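Local atomic coordinates of fatty acid synthase 1, isoform A (Drosophila melanogaster, PDB entry 6FN6), a protein that probably builds long-chain saturated fatty acids from acetyl-CoA and malonyl-CoA with NADPH, this piece being its dehydratase, enoylreductase and ketoreductase modifying region. Residues V447-R452 and Y483-C488; G578-L583 and M617-K622; L583-A588 and Q874-A879. All blocks are in the same frame, centred on the assembly; numbering follows the deposited sequence.

Contact 1: V447-R452 and Y483-C488; sequences VDLKTR and YVYVVC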
loop_
_atom_site.group_PDB
_atom_site.type_symbol
_atom_site.label_atom_id
_atom_site.label_comp_id
_atom_site.label_asym_id
_atom_site.label_seq_id
_atom_site.Cartn_x
_atom_site.Cartn_y
_atom_site.Cartn_z
ATOM N N VAL A 447 -76.540 -46.102 3.665
ATOM C CA VAL A 447 -76.580 -47.293 2.822
ATOM C C VAL A 447 -77.239 -48.426 3.594
ATOM O O VAL A 447 -77.188 -48.463 4.824
ATOM C CB VAL A 447 -75.175 -47.716 2.341
ATOM C CG1 VAL A 447 -74.512 -46.592 1.567
ATOM C CG2 VAL A 447 -74.307 -48.169 3.518
ATOM N N ASP A 448 -77.859 -49.346 2.860
ATOM C CA ASP A 448 -78.558 -50.471 3.461
ATOM C C ASP A 448 -77.650 -51.695 3.536
ATOM O O ASP A 448 -77.265 -52.254 2.510
ATOM C CB ASP A 448 -79.820 -50.790 2.657
ATOM C CG ASP A 448 -80.700 -51.828 3.325
ATOM O OD1 ASP A 448 -80.481 -52.140 4.513
ATOM O OD2 ASP A 448 -81.627 -52.321 2.658
ATOM N N LEU A 449 -77.297 -52.092 4.754
ATOM C CA LEU A 449 -76.380 -53.208 4.970
ATOM C C LEU A 449 -77.010 -54.533 4.536
ATOM O O LEU A 449 -76.314 -55.474 4.148
ATOM C CB LEU A 449 -75.973 -53.280 6.442
ATOM C CG LEU A 449 -75.226 -52.065 7.003
ATOM C CD1 LEU A 449 -74.818 -52.317 8.447
ATOM C CD2 LEU A 449 -74.005 -51.709 6.155
ATOM N N LYS A 450 -78.335 -54.587 4.616
ATOM C CA LYS A 450 -79.106 -55.780 4.293
ATOM C C LYS A 450 -79.101 -56.154 2.810
ATOM O O LYS A 450 -78.912 -57.317 2.459
ATOM C CB LYS A 450 -80.548 -55.556 4.757
ATOM C CG LYS A 450 -80.731 -55.574 6.271
ATOM C CD LYS A 450 -82.019 -54.875 6.691
ATOM C CE LYS A 450 -83.275 -55.522 6.138
ATOM N NZ LYS A 450 -84.209 -54.470 5.629
ATOM N N THR A 451 -79.319 -55.168 1.947
ATOM C CA THR A 451 -79.471 -55.424 0.515
ATOM C C THR A 451 -78.172 -55.656 -0.269
ATOM O O THR A 451 -78.214 -56.191 -1.374
ATOM C CB THR A 451 -80.236 -54.268 -0.156
ATOM O OG1 THR A 451 -79.560 -53.027 0.089
ATOM C CG2 THR A 451 -81.668 -54.203 0.368
ATOM N N ARG A 452 -77.029 -55.243 0.267
ATOM C CA ARG A 452 -75.769 -55.431 -0.454
ATOM C C ARG A 452 -74.948 -56.598 0.098
ATOM O O ARG A 452 -74.863 -56.799 1.309
ATOM C CB ARG A 452 -74.944 -54.146 -0.441
ATOM C CG ARG A 452 -74.390 -53.739 0.903
ATOM C CD ARG A 452 -73.737 -52.373 0.788
ATOM N NE ARG A 452 -72.823 -52.093 1.887
ATOM C CZ ARG A 452 -72.024 -51.034 1.931
ATOM N NH1 ARG A 452 -72.026 -50.158 0.934
ATOM N NH2 ARG A 452 -71.219 -50.852 2.968
ATOM N N TYR A 483 -68.863 -55.868 -0.882
ATOM C CA TYR A 483 -67.996 -55.004 -0.087
ATOM C C TYR A 483 -67.286 -55.838 0.978
ATOM O O TYR A 483 -67.840 -56.814 1.481
ATOM C CB TYR A 483 -68.801 -53.871 0.556
ATOM C CG TYR A 483 -69.410 -52.910 -0.444
ATOM C CD1 TYR A 483 -70.643 -53.167 -1.030
ATOM C CD2 TYR A 483 -68.749 -51.741 -0.801
ATOM C CE1 TYR A 483 -71.198 -52.288 -1.944
ATOM C CE2 TYR A 483 -69.297 -50.858 -1.712
ATOM C CZ TYR A 483 -70.519 -51.134 -2.279
ATOM O OH TYR A 483 -71.058 -50.249 -3.186
ATOM N N VAL A 484 -66.049 -55.470 1.297
ATOM C CA VAL A 484 -65.253 -56.230 2.254
ATOM C C VAL A 484 -65.084 -55.459 3.559
ATOM O O VAL A 484 -64.620 -54.318 3.562
ATOM C CB VAL A 484 -63.883 -56.594 1.660
ATOM C CG1 VAL A 484 -63.070 -57.417 2.648
ATOM C CG2 VAL A 484 -64.053 -57.344 0.346
ATOM N N TYR A 485 -65.463 -56.089 4.666
ATOM C CA TYR A 485 -65.287 -55.492 5.982
ATOM C C TYR A 485 -64.057 -56.079 6.654
ATOM O O TYR A 485 -64.017 -57.271 6.959
ATOM C CB TYR A 485 -66.516 -55.717 6.869
ATOM C CG TYR A 485 -67.714 -54.881 6.490
ATOM C CD1 TYR A 485 -67.850 -53.580 6.951
ATOM C CD2 TYR A 485 -68.721 -55.399 5.685
ATOM C CE1 TYR A 485 -68.944 -52.811 6.608
ATOM C CE2 TYR A 485 -69.819 -54.638 5.339
ATOM C CZ TYR A 485 -69.926 -53.346 5.805
ATOM O OH TYR A 485 -71.018 -52.586 5.463
ATOM N N VAL A 486 -63.053 -55.239 6.874
ATOM C CA VAL A 486 -61.842 -55.659 7.562
ATOM C C VAL A 486 -62.018 -55.358 9.042
ATOM O O VAL A 486 -62.094 -54.197 9.441
ATOM C CB VAL A 486 -60.592 -54.960 6.995
ATOM C CG1 VAL A 486 -59.325 -55.575 7.568
ATOM C CG2 VAL A 486 -60.582 -55.023 5.472
ATOM N N VAL A 487 -62.097 -56.406 9.853
ATOM C CA VAL A 487 -62.360 -56.252 11.280
ATOM C C VAL A 487 -61.087 -56.490 12.077
ATOM O O VAL A 487 -60.480 -57.550 11.978
ATOM C CB VAL A 487 -63.478 -57.207 11.742
ATOM C CG1 VAL A 487 -63.754 -57.032 13.230
ATOM C CG2 VAL A 487 -64.744 -56.968 10.935
ATOM N N CYS A 488 -60.687 -55.499 12.865
ATOM C CA CYS A 488 -59.483 -55.607 13.685
ATOM C C CYS A 488 -59.797 -55.282 15.144
ATOM O O CYS A 488 -59.645 -54.140 15.579
ATOM C CB CYS A 488 -58.389 -54.674 13.165
ATOM S SG CYS A 488 -56.851 -54.757 14.111
#

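Contact 2: G578-L583 and M617-K622; sequences GDLASL and MLTSGK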
loop_
_atom_site.group_PDB
_atom_site.type_symbol
_atom_site.label_atom_id
_atom_site.label_comp_id
_atom_site.label_asym_id
_atom_site.label_seq_id
_atom_site.Cartn_x
_atom_site.Cartn_y
_atom_site.Cartn_z
ATOM N N GLY A 578 -30.223 -11.830 6.285
ATOM C CA GLY A 578 -30.705 -10.715 5.491
ATOM C C GLY A 578 -31.726 -9.834 6.194
ATOM O O GLY A 578 -31.670 -8.608 6.091
ATOM N N ASP A 579 -32.651 -10.459 6.917
ATOM C CA ASP A 579 -33.738 -9.736 7.576
ATOM C C ASP A 579 -33.491 -9.579 9.079
ATOM O O ASP A 579 -33.313 -10.567 9.791
ATOM C CB ASP A 579 -35.069 -10.452 7.331
ATOM C CG ASP A 579 -36.269 -9.604 7.709
ATOM O OD1 ASP A 579 -36.090 -8.594 8.421
ATOM O OD2 ASP A 579 -37.393 -9.942 7.284
ATOM N N LEU A 580 -33.481 -8.336 9.556
ATOM C CA LEU A 580 -33.240 -8.057 10.972
ATOM C C LEU A 580 -34.485 -8.331 11.818
ATOM O O LEU A 580 -34.416 -8.364 13.047
ATOM C CB LEU A 580 -32.785 -6.609 11.172
ATOM C CG LEU A 580 -31.279 -6.362 11.034
ATOM C CD1 LEU A 580 -30.759 -6.837 9.681
ATOM C CD2 LEU A 580 -30.948 -4.893 11.257
ATOM N N ALA A 581 -35.621 -8.526 11.157
ATOM C CA ALA A 581 -36.847 -8.904 11.847
ATOM C C ALA A 581 -36.690 -10.304 12.440
ATOM O O ALA A 581 -37.470 -10.722 13.296
ATOM C CB ALA A 581 -38.035 -8.851 10.900
ATOM N N SER A 582 -35.678 -11.025 11.966
ATOM C CA SER A 582 -35.423 -12.389 12.403
ATOM C C SER A 582 -34.794 -12.436 13.797
ATOM O O SER A 582 -34.679 -13.508 14.394
ATOM C CB SER A 582 -34.516 -13.097 11.397
ATOM O OG SER A 582 -33.282 -12.420 11.260
ATOM N N LEU A 583 -34.367 -11.285 14.307
ATOM C CA LEU A 583 -33.782 -11.221 15.644
ATOM C C LEU A 583 -34.815 -11.601 16.699
ATOM O O LEU A 583 -35.800 -10.893 16.901
ATOM C CB LEU A 583 -33.232 -9.824 15.930
ATOM C CG LEU A 583 -31.942 -9.453 15.198
ATOM C CD1 LEU A 583 -31.712 -7.953 15.240
ATOM C CD2 LEU A 583 -30.760 -10.192 15.805
ATOM N N MET A 617 -22.754 -6.031 11.863
ATOM C CA MET A 617 -22.105 -6.532 10.657
ATOM C C MET A 617 -22.377 -8.021 10.489
ATOM O O MET A 617 -22.650 -8.488 9.383
ATOM C CB MET A 617 -20.596 -6.270 10.704
ATOM C CG MET A 617 -20.215 -4.798 10.623
ATOM S SD MET A 617 -20.787 -3.994 9.116
ATOM C CE MET A 617 -20.306 -2.297 9.431
ATOM N N LEU A 618 -22.300 -8.766 11.586
ATOM C CA LEU A 618 -22.563 -10.198 11.544
ATOM C C LEU A 618 -24.009 -10.471 11.150
ATOM O O LEU A 618 -24.277 -11.293 10.276
ATOM C CB LEU A 618 -22.261 -10.842 12.896
ATOM C CG LEU A 618 -22.375 -12.367 12.966
ATOM C CD1 LEU A 618 -21.581 -13.055 11.861
ATOM C CD2 LEU A 618 -21.932 -12.866 14.328
ATOM N N THR A 619 -24.937 -9.776 11.799
ATOM C CA THR A 619 -26.358 -9.976 11.543
ATOM C C THR A 619 -26.705 -9.618 10.101
ATOM O O THR A 619 -27.433 -10.349 9.432
ATOM C CB THR A 619 -27.228 -9.136 12.504
ATOM O OG1 THR A 619 -26.972 -9.534 13.856
ATOM C CG2 THR A 619 -28.717 -9.320 12.201
ATOM N N SER A 620 -26.179 -8.495 9.623
ATOM C CA SER A 620 -26.481 -8.023 8.275
ATOM C C SER A 620 -25.843 -8.904 7.203
ATOM O O SER A 620 -26.359 -9.012 6.091
ATOM C CB SER A 620 -26.012 -6.577 8.100
ATOM O OG SER A 620 -24.597 -6.493 8.124
ATOM N N GLY A 621 -24.719 -9.527 7.541
ATOM C CA GLY A 621 -24.026 -10.403 6.614
ATOM C C GLY A 621 -22.848 -9.746 5.921
ATOM O O GLY A 621 -22.142 -10.388 5.142
ATOM N N LYS A 622 -22.629 -8.466 6.203
ATOM C CA LYS A 622 -21.490 -7.753 5.641
ATOM C C LYS A 622 -20.198 -8.404 6.123
ATOM O O LYS A 622 -19.187 -8.399 5.420
ATOM C CB LYS A 622 -21.534 -6.271 6.023
ATOM C CG LYS A 622 -22.636 -5.491 5.316
ATOM C CD LYS A 622 -22.751 -4.060 5.831
ATOM C CE LYS A 622 -21.548 -3.205 5.444
ATOM N NZ LYS A 622 -21.436 -3.003 3.971
#

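Contact 3: L583-A588 and Q874-A879; sequences LKWIEA and QQVEQA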
loop_
_atom_site.group_PDB
_atom_site.type_symbol
_atom_site.label_atom_id
_atom_site.label_comp_id
_atom_site.label_asym_id
_atom_site.label_seq_id
_atom_site.Cartn_x
_atom_site.Cartn_y
_atom_site.Cartn_z
ATOM N N LEU A 583 -34.367 -11.285 14.307
ATOM C CA LEU A 583 -33.782 -11.221 15.644
ATOM C C LEU A 583 -34.815 -11.601 16.699
ATOM O O LEU A 583 -35.800 -10.893 16.901
ATOM C CB LEU A 583 -33.232 -9.824 15.930
ATOM C CG LEU A 583 -31.942 -9.453 15.198
ATOM C CD1 LEU A 583 -31.712 -7.953 15.240
ATOM C CD2 LEU A 583 -30.760 -10.192 15.805
ATOM N N LYS A 584 -34.585 -12.725 17.369
ATOM C CA LYS A 584 -35.514 -13.202 18.384
ATOM C C LYS A 584 -34.769 -13.881 19.532
ATOM O O LYS A 584 -33.655 -14.373 19.358
ATOM C CB LYS A 584 -36.523 -14.179 17.768
ATOM C CG LYS A 584 -37.476 -13.557 16.749
ATOM C CD LYS A 584 -38.528 -14.563 16.292
ATOM C CE LYS A 584 -39.571 -13.934 15.376
ATOM N NZ LYS A 584 -39.035 -13.629 14.019
ATOM N N TRP A 585 -35.384 -13.889 20.710
ATOM C CA TRP A 585 -34.822 -14.589 21.857
ATOM C C TRP A 585 -35.030 -16.089 21.698
ATOM O O TRP A 585 -36.106 -16.537 21.300
ATOM C CB TRP A 585 -35.454 -14.101 23.159
ATOM C CG TRP A 585 -35.065 -12.707 23.528
ATOM C CD1 TRP A 585 -35.688 -11.553 23.155
ATOM C CD2 TRP A 585 -33.960 -12.318 24.353
ATOM N NE1 TRP A 585 -35.037 -10.468 23.695
ATOM C CE2 TRP A 585 -33.973 -10.912 24.434
ATOM C CE3 TRP A 585 -32.961 -13.023 25.029
ATOM C CZ2 TRP A 585 -33.025 -10.199 25.165
ATOM C CZ3 TRP A 585 -32.022 -12.313 25.752
ATOM C CH2 TRP A 585 -32.060 -10.918 25.815
ATOM N N ILE A 586 -33.997 -16.859 22.020
ATOM C CA ILE A 586 -34.059 -18.309 21.916
ATOM C C ILE A 586 -33.728 -18.914 23.267
ATOM O O ILE A 586 -32.828 -18.445 23.959
ATOM C CB ILE A 586 -33.095 -18.830 20.837
ATOM C CG1 ILE A 586 -33.353 -18.136 19.495
ATOM C CG2 ILE A 586 -33.207 -20.345 20.703
ATOM C CD1 ILE A 586 -34.739 -18.361 18.923
ATOM N N GLU A 587 -34.447 -19.964 23.643
ATOM C CA GLU A 587 -34.171 -20.640 24.901
ATOM C C GLU A 587 -32.774 -21.236 24.832
ATOM O O GLU A 587 -32.376 -21.782 23.802
ATOM C CB GLU A 587 -35.209 -21.726 25.178
ATOM C CG GLU A 587 -35.090 -22.369 26.549
ATOM C CD GLU A 587 -36.096 -23.487 26.755
ATOM O OE1 GLU A 587 -36.139 -24.052 27.867
ATOM O OE2 GLU A 587 -36.843 -23.804 25.804
ATOM N N ALA A 588 -32.032 -21.137 25.928
ATOM C CA ALA A 588 -30.657 -21.611 25.950
ATOM C C ALA A 588 -30.563 -22.931 26.689
ATOM O O ALA A 588 -31.440 -23.272 27.481
ATOM C CB ALA A 588 -29.752 -20.576 26.599
ATOM N N GLN A 874 -37.806 -6.406 24.237
ATOM C CA GLN A 874 -38.744 -6.581 23.131
ATOM C C GLN A 874 -38.357 -5.749 21.909
ATOM O O GLN A 874 -38.748 -6.068 20.787
ATOM C CB GLN A 874 -40.161 -6.209 23.574
ATOM C CG GLN A 874 -40.732 -7.108 24.661
ATOM C CD GLN A 874 -40.783 -8.566 24.250
ATOM O OE1 GLN A 874 -40.798 -8.888 23.062
ATOM N NE2 GLN A 874 -40.804 -9.459 25.233
ATOM N N GLN A 875 -37.602 -4.677 22.133
ATOM C CA GLN A 875 -37.238 -3.754 21.062
ATOM C C GLN A 875 -35.838 -4.021 20.508
ATOM O O GLN A 875 -35.114 -3.081 20.170
ATOM C CB GLN A 875 -37.315 -2.314 21.568
ATOM C CG GLN A 875 -38.667 -1.912 22.128
ATOM C CD GLN A 875 -38.573 -0.711 23.050
ATOM O OE1 GLN A 875 -37.482 -0.308 23.454
ATOM N NE2 GLN A 875 -39.720 -0.140 23.396
ATOM N N VAL A 876 -35.455 -5.291 20.411
ATOM C CA VAL A 876 -34.129 -5.642 19.911
ATOM C C VAL A 876 -34.002 -5.292 18.432
ATOM O O VAL A 876 -32.958 -4.815 17.991
ATOM C CB VAL A 876 -33.821 -7.132 20.153
ATOM C CG1 VAL A 876 -32.447 -7.501 19.600
ATOM C CG2 VAL A 876 -33.897 -7.451 21.632
ATOM N N GLU A 877 -35.060 -5.544 17.665
ATOM C CA GLU A 877 -35.058 -5.226 16.241
ATOM C C GLU A 877 -34.791 -3.736 16.051
ATOM O O GLU A 877 -33.869 -3.344 15.334
ATOM C CB GLU A 877 -36.386 -5.622 15.587
ATOM C CG GLU A 877 -36.489 -5.256 14.109
ATOM C CD GLU A 877 -37.847 -5.588 13.516
ATOM O OE1 GLU A 877 -38.585 -6.392 14.126
ATOM O OE2 GLU A 877 -38.177 -5.046 12.440
ATOM N N GLN A 878 -35.598 -2.913 16.711
ATOM C CA GLN A 878 -35.495 -1.467 16.577
ATOM C C GLN A 878 -34.128 -0.995 17.051
ATOM O O GLN A 878 -33.565 -0.045 16.505
ATOM C CB GLN A 878 -36.604 -0.775 17.372
ATOM C CG GLN A 878 -38.012 -1.120 16.906
ATOM C CD GLN A 878 -38.236 -0.822 15.435
ATOM O OE1 GLN A 878 -37.873 0.247 14.943
ATOM N NE2 GLN A 878 -38.835 -1.771 14.723
ATOM N N ALA A 879 -33.597 -1.664 18.070
ATOM C CA ALA A 879 -32.279 -1.337 18.599
ATOM C C ALA A 879 -31.210 -1.489 17.520
ATOM O O ALA A 879 -30.378 -0.601 17.328
ATOM C CB ALA A 879 -31.956 -2.215 19.795
#

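Contact 1: V447-R452 and Y483-C488
Y483 and R452 form a cation-pi stack in the pseudo-ketoreductase domain, a member of the Rossmann-type NADP-binding clan. Strand 483-489 here runs parallel to strand 454-457, and the loop that leads into the latter brings the arginine over. Y483, at the start of its strand, offers one ring face: R452 CZ stands 4.0 Å from the centroid of the Y483 ring, the guanidinium plane is inclined by only 22° to the ring, and NH1 sits over the ring centre. With chi1 at 68°, R452 CG is flanked by both the backbone N and the carbonyl carbon; from there the extended chain carries the charged group across the gap, with R452 CD 3.7 Å from Y483 CD1. A methyl of V447, CG2, lies over the other guanidinium face, 3.9 Å above its plane and toward its rim.

Two residues further along, Y485 points to the same side of the strand, but its hydroxyl meets the edge of the R452 guanidinium. R452 NH2 donates to Y485 OH at 3.0 Å in a nearly straight bond (169°), with the oxygen in the guanidinium plane. NH2 also forms a salt bridge with D539, so face and edge contacts together fix the rotation of the group. The Y485 ring itself is partly covered by F525 and by side chains of strand 512-517. L449 approaches the same phenol end obliquely, its CD2 lying 4.4 Å from Y485 CZ.

Contact 2: G578-L583 and M617-K622
This is an apolar contact between a turn and the last turn of a helix, made by L580 and L583 on one side and T619 on the other. It lies in the enoylreductase part of the chain, where the loop joining strands 570-574 and 583-587 meets the end of helix 613-620. No hydrogen bond crosses between the two segments; the side-chain contact is between the T619 methyl and the branched ends of two leucines.

T619 shows how one side chain can serve two purposes. Its CG2 is anti to the backbone N and reaches out to the loop, 4.1 Å from L580 CG and equally near L580 CD1. Its hydroxyl turns back instead, OG1 bonding to the carbonyl O of D615 one turn earlier in the helix. L583 adds a second touch on the same methyl, its CD2 lying 4.2 Å from T619 CG2. The two leucines thus converge on one threonine, L580 crossing it obliquely.

The loop has its own internal support. D579 OD1 accepts from A581 N at 2.8 Å, an Asx turn in which the donor lies above the carboxylate plane, and L583 N bonds to L580 O at 3.2 Å. At the start of the loop G578 approaches the helix end by backbone alone, its CA 5.7 Å from S620 CA. G621, with positive phi (99°), takes the chain out of the helix.

Around this join, F880 of helix 876-885 touches L580, L583 and T619, while A574 of strand 570-574 meets both L583 and T619, so the threonine methyl belongs to an apolar seam between two helices and a hairpin.

Contact 3: L583-A588 and Q874-A879
L583 and W585 pack on V876, laying one side of a two-stranded antiparallel hairpin, strands 570-574 and 583-587, against the first turn of helix 876-885. The helix follows strand 868-872 of the mixed sheet that also holds strands 601-611 and 891-895, in the enoylreductase part and apart from its six-stranded parallel, Rossmann-type sheet. The contact is buried.

The apolar contacts come first. Alternation along the strand puts L583 and W585 on the side that faces the helix, while K584 between them points away. V876 divides its two methyls between them, one to each: CG1, anti to the backbone N (chi1 179°), lies 4.4 Å from L583 CB, and CG2, beside the backbone N, lies 3.8 Å from W585 NE1. The valine and tryptophan side chains cross at about a right angle. L583 also reaches past the valine to the helix backbone, its CD1 4.4 Å from E877 CA, and L583 and E877 are where the two backbones come nearest, their CA atoms 6.2 Å apart. V572 of the partner strand, together with I913 and A915 of strand 913-915, packs on the indole as well.

Polar bonds frame the packing rather than cross between the two segments. Q875 takes the N-cap position, and its carbonyl O receives A879 N at 3.0 Å, the first regular bond of the helix; its side-chain OE1 accepts from the backbone N of N872. E877 directs its carboxylate toward R881, one turn on, in a long and weak ion pair. Along the edge of strand 583-587 away from strand 570-574, W585 and E587 make backbone bonds with I916.

The indole nitrogen of W585 combines both kinds of interaction: it touches a valine methyl, CG2 of V876, while its N-H is given to the carbonyl O of D873, just ahead of the helix.

Contacts 2 and 3 are neighbours, with centres about 12 Å apart, and share L583, whose side chain reaches both helix 613-620 and helix 876-885. They also touch directly, A581 CA lying 3.8 Å from E877 OE1. Both are chiefly apolar: contact 3 is buried, whereas contact 2, made at a turn and a helix end, is only partly so. Contact 1 belongs to a different part of the chain, its centre about 61 Å from that of contact 2 and about 59 Å from that of contact 3. Also partly buried, it joins a loop to a strand through a charged group, using a cation-pi stack and a hydrogen bond in place of methyl packing.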